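PDB 6NWZ: carbohydrate deacetylase Agd3 from Neosartorya fumigata, which probably removes N-acetyl groups from the exopolysaccharide galactosaminogalactan and is required for Aspergillus fumigatus biofilm formation. Local coordinates for residues D120-V132 with H171-K183. Numbering follows the deposited sequence.
Sequences DVYPGPKFGASAV and HYPATISNSSNTK. With NAG (2-acetamido-2-deoxy-beta-D-glucopyranose), chain C.
Tyr122 meets Tyr172 in a T-shaped pair: the ring edge at Tyr122 CD1 points at one face of Tyr172, with centroids 5.0 Å apart and planes at 77°. A chi1 of 179°, setting CG opposite the backbone N, carries the Tyr122 ring there. Pro123 follows, its CD against Tyr172 CB (3.5 Å) and its CB against Ala174 CB (3.6 Å). After the turn at 124-128, Gly128 O accepts a nearly straight bond from Ser177 N (3.1 Å, 175° at the hydrogen) and a weak one from Ser177 OG; next in the chain after Ser177, glycosylated Asn178 forms an Asx turn with Ser180 N. Gly128 CA lies 3.5 Å from Thr182 OG1. Strands 129-131 and 174-176 then pair antiparallel, as reciprocal bonds at the hydrogen-bonded pair Ser130-Thr175 establish: Ser130 N to Thr175 O (2.9 Å) and Thr175 N to Ser130 O (2.7 Å). Val132 N donates to Pro173 O (2.9 Å), where Val132 CG2 also lies against Pro173. This two-stranded sheet belongs to the CBM87 region; Pro173 and Ile176 touch strand 198-206, while Phe127 packs on strand 209-214.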
loop_
_atom_site.group_PDB
_atom_site.type_symbol
_atom_site.label_atom_id
_atom_site.label_comp_id
_atom_site.label_asym_id
_atom_site.label_seq_id
_atom_site.Cartn_x
_atom_site.Cartn_y
_atom_site.Cartn_z
ATOM N N ASP A 120 -21.811 -7.336 -7.517
ATOM C CA ASP A 120 -22.724 -7.844 -6.493
ATOM C C ASP A 120 -24.156 -7.901 -7.024
ATOM O O ASP A 120 -25.112 -7.546 -6.332
ATOM C CB ASP A 120 -22.639 -7.017 -5.206
ATOM C CG ASP A 120 -23.282 -7.709 -4.022
ATOM O OD1 ASP A 120 -23.522 -8.933 -4.103
ATOM O OD2 ASP A 120 -23.557 -7.025 -3.013
ATOM N N VAL A 121 -24.307 -8.361 -8.265
ATOM C CA VAL A 121 -25.611 -8.490 -8.900
ATOM C C VAL A 121 -25.890 -9.961 -9.184
ATOM O O VAL A 121 -24.976 -10.766 -9.396
ATOM C CB VAL A 121 -25.714 -7.653 -10.197
ATOM C CG1 VAL A 121 -25.541 -6.174 -9.888
ATOM C CG2 VAL A 121 -24.691 -8.114 -11.225
ATOM N N TYR A 122 -27.173 -10.304 -9.175
ATOM C CA TYR A 122 -27.611 -11.666 -9.455
ATOM C C TYR A 122 -27.749 -11.856 -10.961
ATOM O O TYR A 122 -28.297 -10.981 -11.639
ATOM C CB TYR A 122 -28.944 -11.941 -8.751
ATOM C CG TYR A 122 -29.519 -13.323 -8.989
ATOM C CD1 TYR A 122 -29.125 -14.409 -8.214
ATOM C CD2 TYR A 122 -30.475 -13.537 -9.977
ATOM C CE1 TYR A 122 -29.659 -15.679 -8.428
ATOM C CE2 TYR A 122 -31.013 -14.799 -10.198
ATOM C CZ TYR A 122 -30.604 -15.864 -9.422
ATOM O OH TYR A 122 -31.143 -17.111 -9.645
ATOM N N PRO A 123 -27.256 -12.973 -11.521
ATOM C CA PRO A 123 -27.308 -13.152 -12.981
ATOM C C PRO A 123 -28.729 -13.208 -13.518
ATOM O O PRO A 123 -29.493 -14.129 -13.214
ATOM C CB PRO A 123 -26.571 -14.479 -13.203
ATOM C CG PRO A 123 -26.637 -15.185 -11.893
ATOM C CD PRO A 123 -26.612 -14.110 -10.846
ATOM N N GLY A 124 -29.084 -12.214 -14.326
ATOM C CA GLY A 124 -30.401 -12.131 -14.901
ATOM C C GLY A 124 -30.341 -11.669 -16.339
ATOM O O GLY A 124 -29.259 -11.478 -16.906
ATOM N N PRO A 125 -31.508 -11.478 -16.960
ATOM C CA PRO A 125 -31.526 -11.064 -18.373
ATOM C C PRO A 125 -30.842 -9.731 -18.624
ATOM O O PRO A 125 -30.279 -9.531 -19.707
ATOM C CB PRO A 125 -33.025 -10.998 -18.696
ATOM C CG PRO A 125 -33.679 -11.857 -17.667
ATOM C CD PRO A 125 -32.864 -11.674 -16.426
ATOM N N LYS A 126 -30.869 -8.813 -17.653
ATOM C CA LYS A 126 -30.195 -7.529 -17.811
ATOM C C LYS A 126 -28.684 -7.679 -17.930
ATOM O O LYS A 126 -28.007 -6.730 -18.341
ATOM C CB LYS A 126 -30.531 -6.613 -16.633
ATOM C CG LYS A 126 -32.006 -6.288 -16.500
ATOM C CD LYS A 126 -32.360 -5.952 -15.062
ATOM C CE LYS A 126 -31.907 -7.061 -14.120
ATOM N NZ LYS A 126 -32.356 -8.415 -14.564
ATOM N N PHE A 127 -28.140 -8.842 -17.574
ATOM C CA PHE A 127 -26.710 -9.096 -17.675
ATOM C C PHE A 127 -26.407 -10.235 -18.639
ATOM O O PHE A 127 -25.303 -10.790 -18.616
ATOM C CB PHE A 127 -26.123 -9.386 -16.294
ATOM C CG PHE A 127 -26.463 -8.345 -15.269
ATOM C CD1 PHE A 127 -25.988 -7.049 -15.394
ATOM C CD2 PHE A 127 -27.270 -8.656 -14.189
ATOM C CE1 PHE A 127 -26.303 -6.087 -14.454
ATOM C CE2 PHE A 127 -27.588 -7.703 -13.247
ATOM C CZ PHE A 127 -27.105 -6.415 -13.378
ATOM N N GLY A 128 -27.375 -10.596 -19.479
ATOM C CA GLY A 128 -27.152 -11.580 -20.524
ATOM C C GLY A 128 -26.825 -12.966 -20.021
ATOM O O GLY A 128 -26.150 -13.729 -20.722
ATOM N N ALA A 129 -27.293 -13.320 -18.826
ATOM C CA ALA A 129 -26.972 -14.611 -18.239
ATOM C C ALA A 129 -28.110 -15.063 -17.337
ATOM O O ALA A 129 -29.005 -14.290 -16.986
ATOM C CB ALA A 129 -25.656 -14.558 -17.453
ATOM N N SER A 130 -28.064 -16.337 -16.965
ATOM C CA SER A 130 -28.991 -16.917 -16.009
ATOM C C SER A 130 -28.209 -17.712 -14.976
ATOM O O SER A 130 -27.139 -18.257 -15.264
ATOM C CB SER A 130 -30.008 -17.831 -16.681
ATOM O OG SER A 130 -29.346 -18.755 -17.526
ATOM N N ALA A 131 -28.757 -17.776 -13.770
ATOM C CA ALA A 131 -28.110 -18.533 -12.711
ATOM C C ALA A 131 -28.196 -20.024 -13.001
ATOM O O ALA A 131 -29.229 -20.526 -13.453
ATOM C CB ALA A 131 -28.756 -18.222 -11.365
ATOM N N VAL A 132 -27.097 -20.736 -12.739
ATOM C CA VAL A 132 -27.116 -22.191 -12.757
ATOM C C VAL A 132 -28.070 -22.735 -11.705
ATOM O O VAL A 132 -28.364 -23.935 -11.701
ATOM C CB VAL A 132 -25.681 -22.740 -12.563
ATOM C CG1 VAL A 132 -25.605 -24.203 -12.925
ATOM C CG2 VAL A 132 -24.696 -21.962 -13.416
ATOM N N HIS A 171 -21.509 -15.406 -4.079
ATOM C CA HIS A 171 -21.561 -15.277 -5.531
ATOM C C HIS A 171 -22.641 -16.199 -6.090
ATOM O O HIS A 171 -23.282 -16.959 -5.362
ATOM C CB HIS A 171 -20.199 -15.569 -6.165
ATOM C CG HIS A 171 -19.582 -16.854 -5.712
ATOM N ND1 HIS A 171 -18.862 -16.962 -4.541
ATOM C CD2 HIS A 171 -19.573 -18.086 -6.275
ATOM C CE1 HIS A 171 -18.434 -18.204 -4.402
ATOM N NE2 HIS A 171 -18.855 -18.908 -5.438
ATOM N N TYR A 172 -22.856 -16.113 -7.403
ATOM C CA TYR A 172 -23.891 -16.894 -8.078
ATOM C C TYR A 172 -23.318 -17.449 -9.375
ATOM O O TYR A 172 -23.161 -16.708 -10.359
ATOM C CB TYR A 172 -25.135 -16.057 -8.364
ATOM C CG TYR A 172 -25.642 -15.243 -7.197
ATOM C CD1 TYR A 172 -25.160 -13.961 -6.964
ATOM C CD2 TYR A 172 -26.611 -15.748 -6.335
ATOM C CE1 TYR A 172 -25.618 -13.205 -5.905
ATOM C CE2 TYR A 172 -27.078 -14.994 -5.269
ATOM C CZ TYR A 172 -26.574 -13.722 -5.060
ATOM O OH TYR A 172 -27.023 -12.955 -4.007
ATOM N N PRO A 173 -22.984 -18.736 -9.413
ATOM C CA PRO A 173 -22.543 -19.346 -10.672
ATOM C C PRO A 173 -23.583 -19.147 -11.763
ATOM O O PRO A 173 -24.778 -19.371 -11.557
ATOM C CB PRO A 173 -22.375 -20.822 -10.303
ATOM C CG PRO A 173 -22.066 -20.797 -8.838
ATOM C CD PRO A 173 -22.883 -19.666 -8.277
ATOM N N ALA A 174 -23.123 -18.711 -12.933
ATOM C CA ALA A 174 -24.007 -18.228 -13.982
ATOM C C ALA A 174 -23.717 -18.929 -15.301
ATOM O O ALA A 174 -22.707 -19.623 -15.460
ATOM C CB ALA A 174 -23.871 -16.712 -14.159
ATOM N N THR A 175 -24.624 -18.717 -16.256
ATOM C CA THR A 175 -24.504 -19.252 -17.608
ATOM C C THR A 175 -24.890 -18.170 -18.608
ATOM O O THR A 175 -26.003 -17.640 -18.544
ATOM C CB THR A 175 -25.395 -20.481 -17.793
ATOM O OG1 THR A 175 -25.000 -21.496 -16.863
ATOM C CG2 THR A 175 -25.281 -21.014 -19.215
ATOM N N ILE A 176 -23.977 -17.847 -19.531
ATOM C CA ILE A 176 -24.291 -16.881 -20.578
ATOM C C ILE A 176 -25.381 -17.450 -21.473
ATOM O O ILE A 176 -25.295 -18.595 -21.935
ATOM C CB ILE A 176 -23.033 -16.530 -21.383
ATOM C CG1 ILE A 176 -21.987 -15.890 -20.472
ATOM C CG2 ILE A 176 -23.373 -15.600 -22.543
ATOM C CD1 ILE A 176 -20.753 -15.435 -21.208
ATOM N N SER A 177 -26.417 -16.647 -21.726
ATOM C CA SER A 177 -27.587 -17.128 -22.450
ATOM C C SER A 177 -27.587 -16.772 -23.932
ATOM O O SER A 177 -28.223 -17.480 -24.717
ATOM C CB SER A 177 -28.869 -16.595 -21.796
ATOM O OG SER A 177 -28.782 -15.204 -21.566
ATOM N N ASN A 178 -26.895 -15.709 -24.339
ATOM C CA ASN A 178 -26.771 -15.361 -25.757
ATOM C C ASN A 178 -25.346 -14.862 -25.974
ATOM O O ASN A 178 -25.015 -13.735 -25.592
ATOM C CB ASN A 178 -27.807 -14.318 -26.166
ATOM C CG ASN A 178 -27.702 -13.921 -27.634
ATOM O OD1 ASN A 178 -27.003 -14.560 -28.419
ATOM N ND2 ASN A 178 -28.408 -12.857 -28.006
ATOM N N SER A 179 -24.507 -15.701 -26.591
ATOM C CA SER A 179 -23.086 -15.386 -26.724
ATOM C C SER A 179 -22.799 -14.318 -27.767
ATOM O O SER A 179 -21.626 -13.977 -27.960
ATOM C CB SER A 179 -22.293 -16.647 -27.061
ATOM O OG SER A 179 -22.699 -17.176 -28.309
ATOM N N SER A 180 -23.818 -13.790 -28.441
ATOM C CA SER A 180 -23.633 -12.721 -29.412
ATOM C C SER A 180 -23.673 -11.330 -28.788
ATOM O O SER A 180 -23.265 -10.366 -29.445
ATOM C CB SER A 180 -24.692 -12.821 -30.512
ATOM O OG SER A 180 -24.449 -13.950 -31.331
ATOM N N ASN A 181 -24.147 -11.197 -27.546
ATOM C CA ASN A 181 -24.119 -9.920 -26.846
ATOM C C ASN A 181 -23.409 -9.977 -25.501
ATOM O O ASN A 181 -23.269 -8.935 -24.851
ATOM C CB ASN A 181 -25.545 -9.381 -26.639
ATOM C CG ASN A 181 -26.422 -10.319 -25.826
ATOM O OD1 ASN A 181 -25.950 -11.047 -24.951
ATOM N ND2 ASN A 181 -27.714 -10.302 -26.117
ATOM N N THR A 182 -22.963 -11.154 -25.063
ATOM C CA THR A 182 -22.361 -11.322 -23.748
ATOM C C THR A 182 -21.199 -12.297 -23.852
ATOM O O THR A 182 -21.366 -13.414 -24.353
ATOM C CB THR A 182 -23.393 -11.841 -22.735
ATOM O OG1 THR A 182 -24.496 -10.926 -22.653
ATOM C CG2 THR A 182 -22.764 -12.003 -21.361
ATOM N N LYS A 183 -20.027 -11.874 -23.378
ATOM C CA LYS A 183 -18.842 -12.716 -23.305
ATOM C C LYS A 183 -18.448 -12.922 -21.848
ATOM O O LYS A 183 -18.786 -12.121 -20.972
ATOM C CB LYS A 183 -17.661 -12.103 -24.068
ATOM C CG LYS A 183 -17.095 -10.856 -23.411
ATOM C CD LYS A 183 -15.985 -10.249 -24.238
ATOM C CE LYS A 183 -14.755 -11.131 -24.252
ATOM N NZ LYS A 183 -13.640 -10.457 -24.968
HETATM C C1 NAG C . -28.384 -12.370 -29.364
HETATM C C2 NAG C . -29.735 -12.529 -30.068
HETATM C C3 NAG C . -29.679 -11.933 -31.473
HETATM C C4 NAG C . -29.170 -10.497 -31.433
HETATM C C5 NAG C . -27.836 -10.441 -30.697
HETATM C C6 NAG C . -27.301 -9.035 -30.534
HETATM C C7 NAG C . -31.344 -14.361 -29.781
HETATM C C8 NAG C . -31.578 -15.837 -29.911
HETATM N N2 NAG C . -30.128 -13.928 -30.129
HETATM O O3 NAG C . -30.980 -11.977 -32.048
HETATM O O4 NAG C . -28.992 -10.004 -32.756
HETATM O O5 NAG C . -27.990 -10.985 -29.379
HETATM O O6 NAG C . -28.135 -8.241 -29.702
HETATM O O7 NAG C . -32.215 -13.597 -29.376
#